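Local coordinates for protein putative NADH-flavin reductase (Lactobacillus casei ATCC 334, PDB 3H2S) that binds NADPH in a Rossmann-type fold and is probably an NAD(P)H-dependent oxidoreductase, perhaps a flavin reductase, at residues D97-F102 with D198-P203; N150-G155 with T204-R209. All coordinates share one frame; numbering follows the deposited sequence.

Contact 1 of 2, residues D97-F102 with D198-P203; sequences DTLAVF and DQLEHP
Strand residues L99 and V101 face the last turn of helix 189-201, with backbones closest between L99 and L200 at 7.1 Å from CA to CA; no hydrogen bond links the two segments, and apolar side chains, with L99 CD1 also against a helix-end carbonyl, make the contact, which buries 209 Å². L99 has the largest share of it, 72 Å². Its CG lies beside the backbone N and anti to the carbonyl carbon (chi1 -62°), and CD1 is the branch that touches the helix end. That methyl sits 3.6 Å from the carbonyl O of L200 and 3.8 Å from CG of P203. The L99 side chain and the proline ring cross at about a right angle. L200 answers with its own CD1, which lies 4.1 Å from L99 CD1 and, more closely, 3.6 Å from V101 CG2. It thus bridges two strand residues that point to the same face of the sheet, and it also touches A65 and V67 on the neighbouring strand 65-68. This is the layering of a Rossmann-type NAD(P)H-binding fold, in which a helix packs across parallel strands; the side chain of V101 is about 10 Å from the bound NADPH. L200 has chi1 at -105° and chi2 at 20°, both far from staggered values, an indication of some torsional strain or of an imperfectly modelled side chain. The helix ends just here: H202 N still bonds to D198 O at 2.8 Å, yet H202 has left helical torsions. Beside this end, Q199 OE1 accepts hydrogen bonds from T204 N and A205 N.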
loop_
_atom_site.group_PDB
_atom_site.type_symbol
_atom_site.label_atom_id
_atom_site.label_comp_id
_atom_site.label_asym_id
_atom_site.label_seq_id
_atom_site.Cartn_x
_atom_site.Cartn_y
_atom_site.Cartn_z
ATOM N N ASP A 97 -17.654 -1.538 7.336
ATOM C CA ASP A 97 -18.280 -0.217 7.350
ATOM C C ASP A 97 -17.402 0.769 8.111
ATOM O O ASP A 97 -17.682 1.976 8.135
ATOM C CB ASP A 97 -19.648 -0.291 8.040
ATOM C CG ASP A 97 -20.680 -1.021 7.211
ATOM O OD1 ASP A 97 -20.467 -1.173 5.988
ATOM O OD2 ASP A 97 -21.721 -1.414 7.777
ATOM N N THR A 98 -16.359 0.243 8.752
ATOM C CA THR A 98 -15.492 1.039 9.625
ATOM C C THR A 98 -14.975 2.307 8.964
ATOM O O THR A 98 -14.347 2.249 7.907
ATOM C CB THR A 98 -14.313 0.198 10.133
ATOM O OG1 THR A 98 -14.826 -0.963 10.787
ATOM C CG2 THR A 98 -13.449 0.995 11.134
ATOM N N LEU A 99 -15.156 3.439 9.650
ATOM C CA LEU A 99 -14.604 4.712 9.213
ATOM C C LEU A 99 -13.130 4.781 9.575
ATOM O O LEU A 99 -12.742 4.470 10.700
ATOM C CB LEU A 99 -15.328 5.871 9.904
ATOM C CG LEU A 99 -16.823 6.044 9.654
ATOM C CD1 LEU A 99 -17.325 7.207 10.510
ATOM C CD2 LEU A 99 -17.031 6.356 8.200
ATOM N N ALA A 100 -12.309 5.232 8.641
ATOM C CA ALA A 100 -10.886 5.413 8.927
ATOM C C ALA A 100 -10.464 6.825 8.562
ATOM O O ALA A 100 -10.482 7.194 7.383
ATOM C CB ALA A 100 -10.063 4.400 8.143
ATOM N N VAL A 101 -10.048 7.603 9.560
ATOM C CA VAL A 101 -9.521 8.935 9.307
ATOM C C VAL A 101 -7.998 8.941 9.332
ATOM O O VAL A 101 -7.378 8.540 10.316
ATOM C CB VAL A 101 -10.068 9.976 10.324
ATOM C CG1 VAL A 101 -9.448 11.374 10.091
ATOM C CG2 VAL A 101 -11.580 10.035 10.241
ATOM N N PHE A 102 -7.403 9.446 8.263
ATOM C CA PHE A 102 -5.942 9.542 8.160
ATOM C C PHE A 102 -5.539 11.003 8.209
ATOM O O PHE A 102 -6.130 11.836 7.504
ATOM C CB PHE A 102 -5.453 8.934 6.836
ATOM C CG PHE A 102 -5.720 7.475 6.710
ATOM C CD1 PHE A 102 -4.746 6.556 7.046
ATOM C CD2 PHE A 102 -6.965 7.014 6.282
ATOM C CE1 PHE A 102 -4.993 5.186 6.967
ATOM C CE2 PHE A 102 -7.245 5.645 6.246
ATOM C CZ PHE A 102 -6.252 4.729 6.580
ATOM N N ASP A 198 -15.619 15.468 14.461
ATOM C CA ASP A 198 -16.749 15.962 13.667
ATOM C C ASP A 198 -17.030 15.017 12.510
ATOM O O ASP A 198 -18.183 14.719 12.211
ATOM C CB ASP A 198 -16.480 17.376 13.144
ATOM C CG ASP A 198 -16.786 18.445 14.182
ATOM O OD1 ASP A 198 -17.279 18.099 15.276
ATOM O OD2 ASP A 198 -16.539 19.631 13.894
ATOM N N GLN A 199 -15.974 14.620 11.800
ATOM C CA GLN A 199 -16.128 13.699 10.666
ATOM C C GLN A 199 -16.613 12.330 11.123
ATOM O O GLN A 199 -17.414 11.699 10.449
ATOM C CB GLN A 199 -14.810 13.572 9.898
ATOM C CG GLN A 199 -14.485 14.779 9.044
ATOM C CD GLN A 199 -15.489 14.991 7.917
ATOM O OE1 GLN A 199 -16.039 14.037 7.375
ATOM N NE2 GLN A 199 -15.791 16.242 7.626
ATOM N N LEU A 200 -16.063 11.826 12.226
ATOM C CA LEU A 200 -16.494 10.526 12.750
ATOM C C LEU A 200 -17.994 10.526 13.080
ATOM O O LEU A 200 -18.704 9.552 12.806
ATOM C CB LEU A 200 -15.684 10.170 13.994
ATOM C CG LEU A 200 -14.591 9.102 13.882
ATOM C CD1 LEU A 200 -14.120 8.876 12.464
ATOM C CD2 LEU A 200 -13.445 9.349 14.852
ATOM N N GLU A 201 -18.473 11.619 13.673
ATOM C CA GLU A 201 -19.867 11.698 14.101
ATOM C C GLU A 201 -20.791 12.032 12.945
ATOM O O GLU A 201 -21.910 11.532 12.883
ATOM C CB GLU A 201 -20.053 12.690 15.256
ATOM C CG GLU A 201 -19.432 12.214 16.561
ATOM C CD GLU A 201 -19.737 13.129 17.743
ATOM O OE1 GLU A 201 -19.837 14.365 17.538
ATOM O OE2 GLU A 201 -19.941 12.607 18.865
ATOM N N HIS A 202 -20.290 12.813 11.993
ATOM C CA HIS A 202 -21.065 13.192 10.811
ATOM C C HIS A 202 -20.172 13.201 9.574
ATOM O O HIS A 202 -19.624 14.248 9.218
ATOM C CB HIS A 202 -21.676 14.583 10.991
ATOM C CG HIS A 202 -22.885 14.613 11.872
ATOM N ND1 HIS A 202 -23.962 15.442 11.623
ATOM C CD2 HIS A 202 -23.137 14.012 13.066
ATOM C CE1 HIS A 202 -24.848 15.310 12.596
ATOM N NE2 HIS A 202 -24.375 14.441 13.480
ATOM N N PRO A 203 -19.899 12.012 9.005
ATOM C CA PRO A 203 -18.922 11.953 7.916
ATOM C C PRO A 203 -19.422 12.703 6.685
ATOM O O PRO A 203 -20.542 12.472 6.234
ATOM C CB PRO A 203 -18.794 10.452 7.607
ATOM C CG PRO A 203 -19.547 9.731 8.649
ATOM C CD PRO A 203 -20.445 10.693 9.359
#

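Contact 2 of 2, residues N150-G155 with T204-R209; sequences NVNWIG and TAIRDR
The loop leading into strand 209-214 runs beside the start of strand 153-158, and the two begin to pair as parallel neighbours of the Rossmann sheet at the bridge between G155 and R209. From the loop, R207 N donates to W153 O at 2.7 Å (173° at the hydrogen); the bridge itself uses G155 N to D208 O, 3.0 Å, and a further backbone bond of G155 with I210. Both R207 and D208 belong to a type II turn, A205 to D208, closed by D208 N to A205 O. R207 CA stands over one face of the W153 six-membered ring, 3.6 Å from the centroid and 11° off the normal, a CH-pi contact; NE1 is held by N148 O. An alanine in place of W153 would probably open a gap beneath R207 CA and leave N148 O without this indole donor. I154 packs its CG2 on A205 CB at 3.9 Å and its CG1 on I206 CG1. The extended R207 chain carries NE to V151 O in a weak bond (3.2 Å). N152 ND2 binds D97 O, while its OD1 approaches R207 NH2 at too poor an angle for a hydrogen bond. The straight main-chain bonds, the indole face and I154 therefore hold the turn, whereas the guanidinium, near V151 O and N152 OD1, probably contributes mainly charge attraction and packing rather than a well-directed bond.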
loop_
_atom_site.group_PDB
_atom_site.type_symbol
_atom_site.label_atom_id
_atom_site.label_comp_id
_atom_site.label_asym_id
_atom_site.label_seq_id
_atom_site.Cartn_x
_atom_site.Cartn_y
_atom_site.Cartn_z
ATOM N N ASN A 150 -13.693 1.579 -2.248
ATOM C CA ASN A 150 -14.656 0.778 -1.502
ATOM C C ASN A 150 -14.309 0.618 -0.011
ATOM O O ASN A 150 -14.804 -0.279 0.663
ATOM C CB ASN A 150 -14.804 -0.587 -2.170
ATOM C CG ASN A 150 -15.149 -0.468 -3.649
ATOM O OD1 ASN A 150 -14.420 -0.962 -4.512
ATOM N ND2 ASN A 150 -16.215 0.273 -3.948
ATOM N N VAL A 151 -13.548 1.566 0.518
ATOM C CA VAL A 151 -13.247 1.617 1.935
ATOM C C VAL A 151 -13.672 2.982 2.440
ATOM O O VAL A 151 -13.599 3.975 1.690
ATOM C CB VAL A 151 -11.719 1.393 2.186
ATOM C CG1 VAL A 151 -11.315 1.820 3.599
ATOM C CG2 VAL A 151 -11.376 -0.092 1.967
ATOM N N ASN A 152 -14.169 3.047 3.679
ATOM C CA ASN A 152 -14.660 4.329 4.207
ATOM C C ASN A 152 -13.548 5.183 4.827
ATOM O O ASN A 152 -13.535 5.428 6.041
ATOM C CB ASN A 152 -15.815 4.135 5.203
ATOM C CG ASN A 152 -17.085 3.649 4.526
ATOM O OD1 ASN A 152 -17.368 3.997 3.375
ATOM N ND2 ASN A 152 -17.860 2.842 5.239
ATOM N N TRP A 153 -12.583 5.574 4.006
ATOM C CA TRP A 153 -11.468 6.379 4.498
ATOM C C TRP A 153 -11.769 7.862 4.356
ATOM O O TRP A 153 -12.658 8.251 3.601
ATOM C CB TRP A 153 -10.159 6.015 3.785
ATOM C CG TRP A 153 -10.176 6.243 2.300
ATOM C CD1 TRP A 153 -10.451 5.318 1.329
ATOM C CD2 TRP A 153 -9.968 7.489 1.617
ATOM N NE1 TRP A 153 -10.375 5.901 0.090
ATOM C CE2 TRP A 153 -10.050 7.225 0.239
ATOM C CE3 TRP A 153 -9.573 8.772 2.032
ATOM C CZ2 TRP A 153 -9.863 8.217 -0.720
ATOM C CZ3 TRP A 153 -9.378 9.750 1.070
ATOM C CH2 TRP A 153 -9.505 9.461 -0.282
ATOM N N ILE A 154 -11.133 8.664 5.204
ATOM C CA ILE A 154 -11.253 10.106 5.156
ATOM C C ILE A 154 -9.854 10.692 5.386
ATOM O O ILE A 154 -9.141 10.279 6.299
ATOM C CB ILE A 154 -12.200 10.640 6.249
ATOM C CG1 ILE A 154 -13.626 10.108 6.068
ATOM C CG2 ILE A 154 -12.216 12.176 6.255
ATOM C CD1 ILE A 154 -14.483 10.284 7.322
ATOM N N GLY A 155 -9.424 11.589 4.501
ATOM C CA GLY A 155 -8.138 12.256 4.680
ATOM C C GLY A 155 -8.294 13.673 5.200
ATOM O O GLY A 155 -9.181 14.420 4.760
ATOM N N THR A 204 -18.684 13.718 6.263
ATOM C CA THR A 204 -19.031 14.440 5.047
ATOM C C THR A 204 -17.936 14.281 3.988
ATOM O O THR A 204 -18.155 14.530 2.810
ATOM C CB THR A 204 -19.278 15.941 5.321
ATOM O OG1 THR A 204 -19.420 16.629 4.077
ATOM C CG2 THR A 204 -18.132 16.547 6.061
ATOM N N ALA A 205 -16.775 13.809 4.413
ATOM C CA ALA A 205 -15.602 13.770 3.540
ATOM C C ALA A 205 -15.125 12.338 3.271
ATOM O O ALA A 205 -13.941 12.119 2.983
ATOM C CB ALA A 205 -14.486 14.592 4.143
ATOM N N ILE A 206 -16.051 11.376 3.291
ATOM C CA ILE A 206 -15.699 9.993 2.977
ATOM C C ILE A 206 -15.110 9.883 1.556
ATOM O O ILE A 206 -15.634 10.472 0.605
ATOM C CB ILE A 206 -16.891 9.030 3.155
ATOM C CG1 ILE A 206 -17.156 8.791 4.651
ATOM C CG2 ILE A 206 -16.611 7.693 2.449
ATOM C CD1 ILE A 206 -18.467 8.077 4.960
ATOM N N ARG A 207 -13.932 9.276 1.470
ATOM C CA ARG A 207 -13.210 9.111 0.203
ATOM C C ARG A 207 -12.833 10.458 -0.397
ATOM O O ARG A 207 -12.719 10.612 -1.614
ATOM C CB ARG A 207 -14.020 8.263 -0.792
ATOM C CG ARG A 207 -14.117 6.774 -0.434
ATOM C CD ARG A 207 -15.322 6.121 -1.151
ATOM N NE ARG A 207 -15.838 4.992 -0.391
ATOM C CZ ARG A 207 -17.065 4.916 0.109
ATOM N NH1 ARG A 207 -17.965 5.846 -0.181
ATOM N NH2 ARG A 207 -17.422 3.848 0.805
ATOM N N ASP A 208 -12.596 11.426 0.476
ATOM C CA ASP A 208 -12.165 12.748 0.053
ATOM C C ASP A 208 -11.108 13.222 1.042
ATOM O O ASP A 208 -10.906 12.617 2.093
ATOM C CB ASP A 208 -13.358 13.705 0.043
ATOM C CG ASP A 208 -13.165 14.883 -0.901
ATOM O OD1 ASP A 208 -12.033 15.095 -1.390
ATOM O OD2 ASP A 208 -14.134 15.645 -1.089
ATOM N N ARG A 209 -10.429 14.305 0.693
ATOM C CA ARG A 209 -9.479 14.939 1.592
ATOM C C ARG A 209 -9.938 16.362 1.873
ATOM O O ARG A 209 -10.347 17.071 0.963
ATOM C CB ARG A 209 -8.090 14.960 0.963
ATOM C CG ARG A 209 -7.011 15.492 1.898
ATOM C CD ARG A 209 -6.777 16.978 1.740
ATOM N NE ARG A 209 -6.299 17.305 0.401
ATOM C CZ ARG A 209 -5.022 17.252 0.036
ATOM N NH1 ARG A 209 -4.087 16.948 0.934
ATOM N NH2 ARG A 209 -4.674 17.500 -1.229
#

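Overall arrangement
The centres of contacts 1 and 2 lie 8 Å apart, on the same side of the chain's centre, and meet through neighbouring strands 99-103 and 153-158. Bonds from I154 N to A100 O and from F102 N to I154 O, both probable hydrogen bonds, join them directly. Along the chain their segments alternate: 97-102, 150-155, 198-203, 204-209. The last two are continuous, so the chain leaves helix 189-201 in contact 1 and turns at once into contact 2 before becoming strand 209-214. Together they pack that helix on the sheet and bring strand 209-214 into it beside strand 153-158, with the side chains of R209 and V101 about 9 and 10 Å from the bound NADPH.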